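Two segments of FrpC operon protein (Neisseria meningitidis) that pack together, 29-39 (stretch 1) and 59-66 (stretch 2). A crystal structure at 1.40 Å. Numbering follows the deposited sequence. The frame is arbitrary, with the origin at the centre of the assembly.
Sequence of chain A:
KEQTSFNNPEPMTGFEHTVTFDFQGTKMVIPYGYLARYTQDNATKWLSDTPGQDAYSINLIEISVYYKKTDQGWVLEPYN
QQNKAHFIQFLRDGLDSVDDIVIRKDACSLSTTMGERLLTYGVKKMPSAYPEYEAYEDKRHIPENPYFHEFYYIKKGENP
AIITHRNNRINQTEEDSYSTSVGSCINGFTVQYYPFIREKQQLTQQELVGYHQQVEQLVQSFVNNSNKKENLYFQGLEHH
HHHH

Stretch 1 (29-39) VIPYGYLARYT
Stretch 2 (59-66) NLIEISVY

Stretch 1 leaves a strand at Pro31, passes through a 3-10 segment beginning at Tyr32 and makes a type I turn from Leu35 to Tyr38; most of stretch 2 is an extended strand that continues beyond Tyr66, with phi/psi of -124/137 at Ile61, -117/97 at Glu62, -82/161 at Ile63, -131/131 at Ser64 and -125/137 at Val65. The register is set where the CA atoms of Leu35 and Ile63 lie 5.2 Å apart. Together the two bury 519 Å², and direct hydrogen bonds, water bridges and an apolar cluster all contribute. Ile30, Tyr34, Leu35, Ile61, Ile63, Ser64 and Val65 are buried, while Arg37 is exposed.

The turning segment is built by its own backbone. Phi/psi values of -69/-20, -65/-12 and -87/4 at Tyr32, Gly33 and Tyr34 let Tyr34 N reach Pro31 O (3.1 Å) and Leu35 N reach Tyr32 O (3.0 Å). Leu35 (-116/41) then accepts from Tyr38 N through its O at 2.8 Å, with Ala36 at -58/-29 and Arg37 at -72/-14 as the inner turn residues. Thr39, chi1 p, donates from OG1 to Ala36 O at 2.8 Å.

This folding leaves the carbonyl of Tyr34 free for the strand. Ser64 N donates to Tyr34 O at 2.9 Å and 161°, and the same oxygen receives a CA-H contact from Ile63 CA at 3.2 Å. The second direct hydrogen bond uses a side chain in place of a backbone acceptor: Tyr38, with chi1 m and chi2 -106°, starts sideways but carries its phenol to the strand, where Glu62 N donates to Tyr38 OH at 3.0 Å and a nearly straight 174°. A tyrosine suits this place because its long, rigid ring delivers an oxygen to a backbone amide well beyond its own CA.

Two waters bridge further polar groups of the two stretches. The first accepts from Arg37 N at 3.0 Å and donates to Glu62 O at 2.9 Å and to Ser64 OG at 2.8 Å, so it ties an amide of the turn to both a carbonyl and a hydroxyl of the strand. Ser64, chi1 m, is small enough to be buried here with its hydroxyl satisfied. The second water donates to Leu60 O at 2.6 Å and lies 2.7 Å from Tyr38 OH, carrying the phenol's reach to the Leu60 carbonyl.

The CA-to-CB bond of Arg37 (m, t, t, chi4 -87°) points toward stretch 2, beside Glu62 (t, t, chi3 25°). Arg37 NE and Glu62 OE1 form a salt bridge at 3.6 Å, but the oxygen sits well out of the guanidinium plane: charge alone links them, and NE and NH2 of Arg37 find hydrogen-bond partners elsewhere in the structure.

The side chains of Ile61, Ile63 and Val65 leave the strand on the side opposite Glu62 and Ser64 and meet an apolar group from stretch 1. The CA-to-CB bond of Ile30 (m, t) points toward stretch 2, its CD1 meeting Ile61 CD1 at 3.7 Å and Ile63 CG2 at 4.1 Å. Leu35 (m, t) has its CB directed away, yet its CD2 returns to Ile61 CG2 at 4.2 Å and Ile63 CG2 at 4.1 Å. Ile61 is m, t; Ile63 is p, t. Tyr34 (m, chi2 -71°) presents its ring edge to Val65, chi1 m, with Tyr34 CD1 3.8 Å from Val65 CG1.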

# COMPACT_ATOMS: atom_id res chain seq x y z
N VAL A 29 -8.06 -14.34 -4.79
CA VAL A 29 -7.97 -14.47 -6.25
C VAL A 29 -7.61 -13.09 -6.80
O VAL A 29 -8.39 -12.16 -6.63
CB VAL A 29 -9.28 -15.00 -6.88
CG1 VAL A 29 -9.16 -15.03 -8.40
CG2 VAL A 29 -9.57 -16.39 -6.34
N ILE A 30 -6.42 -12.95 -7.39
CA ILE A 30 -5.84 -11.64 -7.71
C ILE A 30 -5.68 -11.49 -9.20
O ILE A 30 -5.00 -12.32 -9.82
CB ILE A 30 -4.48 -11.48 -7.01
CG1 ILE A 30 -4.66 -11.66 -5.50
CG2 ILE A 30 -3.86 -10.09 -7.33
CD1 ILE A 30 -3.43 -11.36 -4.67
N PRO A 31 -6.24 -10.43 -9.80
CA PRO A 31 -5.93 -10.18 -11.22
C PRO A 31 -4.42 -10.06 -11.43
O PRO A 31 -3.74 -9.39 -10.65
CB PRO A 31 -6.66 -8.88 -11.53
CG PRO A 31 -7.78 -8.83 -10.51
CD PRO A 31 -7.17 -9.43 -9.26
N TYR A 32 -3.89 -10.74 -12.42
CA TYR A 32 -2.47 -10.99 -12.47
C TYR A 32 -1.63 -9.76 -12.72
O TYR A 32 -0.43 -9.76 -12.39
CB TYR A 32 -2.14 -12.13 -13.44
CG TYR A 32 -2.05 -11.80 -14.90
CD1 TYR A 32 -3.01 -11.07 -15.59
CD2 TYR A 32 -0.99 -12.31 -15.65
CE1 TYR A 32 -2.91 -10.83 -16.95
CE2 TYR A 32 -0.91 -12.09 -16.99
CZ TYR A 32 -1.86 -11.36 -17.66
OH TYR A 32 -1.79 -11.16 -19.02
N GLY A 33 -2.22 -8.69 -13.26
CA GLY A 33 -1.51 -7.45 -13.43
C GLY A 33 -1.07 -6.75 -12.17
O GLY A 33 -0.25 -5.85 -12.22
N TYR A 34 -1.58 -7.19 -11.01
CA TYR A 34 -1.12 -6.68 -9.72
C TYR A 34 0.10 -7.42 -9.19
O TYR A 34 0.54 -7.14 -8.09
CB TYR A 34 -2.26 -6.80 -8.69
CG TYR A 34 -3.41 -5.85 -8.97
CD1 TYR A 34 -3.28 -4.47 -8.78
CD2 TYR A 34 -4.61 -6.33 -9.46
CE1 TYR A 34 -4.34 -3.61 -9.06
CE2 TYR A 34 -5.65 -5.47 -9.71
CZ TYR A 34 -5.52 -4.12 -9.51
OH TYR A 34 -6.57 -3.25 -9.79
N LEU A 35 0.63 -8.36 -9.97
CA LEU A 35 1.71 -9.26 -9.55
C LEU A 35 3.01 -9.06 -10.32
O LEU A 35 3.71 -10.04 -10.62
CB LEU A 35 1.25 -10.72 -9.61
CG LEU A 35 -0.02 -11.04 -8.80
CD1 LEU A 35 -0.55 -12.42 -9.21
CD2 LEU A 35 0.20 -10.92 -7.31
N ALA A 36 3.38 -7.82 -10.58
CA ALA A 36 4.54 -7.53 -11.40
C ALA A 36 5.85 -8.11 -10.87
O ALA A 36 6.78 -8.39 -11.66
CB ALA A 36 4.69 -6.01 -11.65
N ARG A 37 5.97 -8.29 -9.55
CA ARG A 37 7.21 -8.92 -9.04
C ARG A 37 7.32 -10.42 -9.34
O ARG A 37 8.41 -11.01 -9.26
CB ARG A 37 7.38 -8.71 -7.54
CG ARG A 37 7.65 -7.30 -7.16
CD ARG A 37 7.75 -7.11 -5.67
NE ARG A 37 8.21 -5.80 -5.27
CZ ARG A 37 9.48 -5.43 -5.12
NH1 ARG A 37 10.47 -6.30 -5.36
NH2 ARG A 37 9.76 -4.22 -4.71
N TYR A 38 6.21 -11.01 -9.73
CA TYR A 38 6.12 -12.46 -9.97
C TYR A 38 6.16 -12.72 -11.46
O TYR A 38 5.27 -13.33 -12.03
CB TYR A 38 4.84 -13.00 -9.34
CG TYR A 38 4.66 -12.78 -7.86
CD1 TYR A 38 4.80 -13.79 -6.96
CD2 TYR A 38 4.20 -11.57 -7.38
CE1 TYR A 38 4.54 -13.62 -5.60
CE2 TYR A 38 3.94 -11.40 -6.03
CZ TYR A 38 4.09 -12.41 -5.16
OH TYR A 38 3.85 -12.23 -3.82
N THR A 39 7.24 -12.26 -12.07
CA THR A 39 7.42 -12.30 -13.52
C THR A 39 8.83 -12.77 -13.83
O THR A 39 9.73 -12.78 -12.94
CB THR A 39 7.15 -10.94 -14.19
OG1 THR A 39 8.02 -9.93 -13.60
CG2 THR A 39 5.76 -10.50 -14.01
N ASN A 59 2.50 -17.43 2.80
CA ASN A 59 2.34 -16.65 4.03
C ASN A 59 2.13 -15.17 3.77
O ASN A 59 1.62 -14.47 4.62
CB ASN A 59 3.58 -16.79 4.93
CG ASN A 59 3.85 -18.22 5.35
OD1 ASN A 59 5.00 -18.64 5.42
ND2 ASN A 59 2.80 -18.97 5.63
N LEU A 60 2.58 -14.67 2.62
CA LEU A 60 2.40 -13.27 2.28
C LEU A 60 2.30 -13.16 0.77
O LEU A 60 2.84 -14.01 0.04
CB LEU A 60 3.54 -12.38 2.81
CG LEU A 60 4.88 -12.45 2.09
CD1 LEU A 60 4.98 -11.55 0.89
CD2 LEU A 60 6.01 -12.11 3.08
N ILE A 61 1.61 -12.12 0.32
CA ILE A 61 1.55 -11.72 -1.07
C ILE A 61 2.00 -10.28 -1.14
O ILE A 61 1.59 -9.47 -0.31
CB ILE A 61 0.12 -11.79 -1.65
CG1 ILE A 61 -0.48 -13.20 -1.46
CG2 ILE A 61 0.14 -11.40 -3.15
CD1 ILE A 61 -1.96 -13.23 -1.81
N GLU A 62 2.84 -9.93 -2.11
CA GLU A 62 3.29 -8.56 -2.32
C GLU A 62 2.79 -8.11 -3.66
O GLU A 62 3.37 -8.45 -4.69
CB GLU A 62 4.83 -8.44 -2.22
CG GLU A 62 5.33 -7.00 -2.31
CD GLU A 62 6.81 -6.88 -2.13
OE1 GLU A 62 7.55 -7.86 -2.41
OE2 GLU A 62 7.27 -5.80 -1.70
N ILE A 63 1.68 -7.40 -3.70
CA ILE A 63 1.18 -6.82 -4.94
C ILE A 63 1.89 -5.50 -5.22
O ILE A 63 2.47 -4.90 -4.29
CB ILE A 63 -0.36 -6.63 -4.93
CG1 ILE A 63 -0.82 -5.59 -3.92
CG2 ILE A 63 -1.06 -7.98 -4.75
CD1 ILE A 63 -2.30 -5.13 -4.14
N SER A 64 1.85 -5.06 -6.46
CA SER A 64 2.48 -3.81 -6.85
C SER A 64 1.47 -3.02 -7.65
O SER A 64 0.84 -3.53 -8.55
CB SER A 64 3.79 -4.08 -7.63
OG SER A 64 4.72 -4.87 -6.91
N VAL A 65 1.30 -1.75 -7.29
CA VAL A 65 0.38 -0.85 -7.97
C VAL A 65 1.06 0.41 -8.47
O VAL A 65 1.89 1.02 -7.78
CB VAL A 65 -0.80 -0.46 -7.09
CG1 VAL A 65 -1.70 -1.68 -6.74
CG2 VAL A 65 -0.33 0.20 -5.78
N TYR A 66 0.72 0.79 -9.69
CA TYR A 66 1.11 2.08 -10.22
C TYR A 66 0.11 3.11 -9.71
O TYR A 66 -1.11 2.90 -9.78
CB TYR A 66 1.11 2.05 -11.75
CG TYR A 66 1.32 3.37 -12.45
CD1 TYR A 66 2.51 4.06 -12.35
CD2 TYR A 66 0.32 3.92 -13.22
CE1 TYR A 66 2.71 5.26 -12.99
CE2 TYR A 66 0.53 5.10 -13.89
CZ TYR A 66 1.71 5.77 -13.75
OH TYR A 66 1.92 6.99 -14.42
O HOH W 1 4.16 -7.62 -7.31
O HOH W 2 3.47 -14.51 -2.45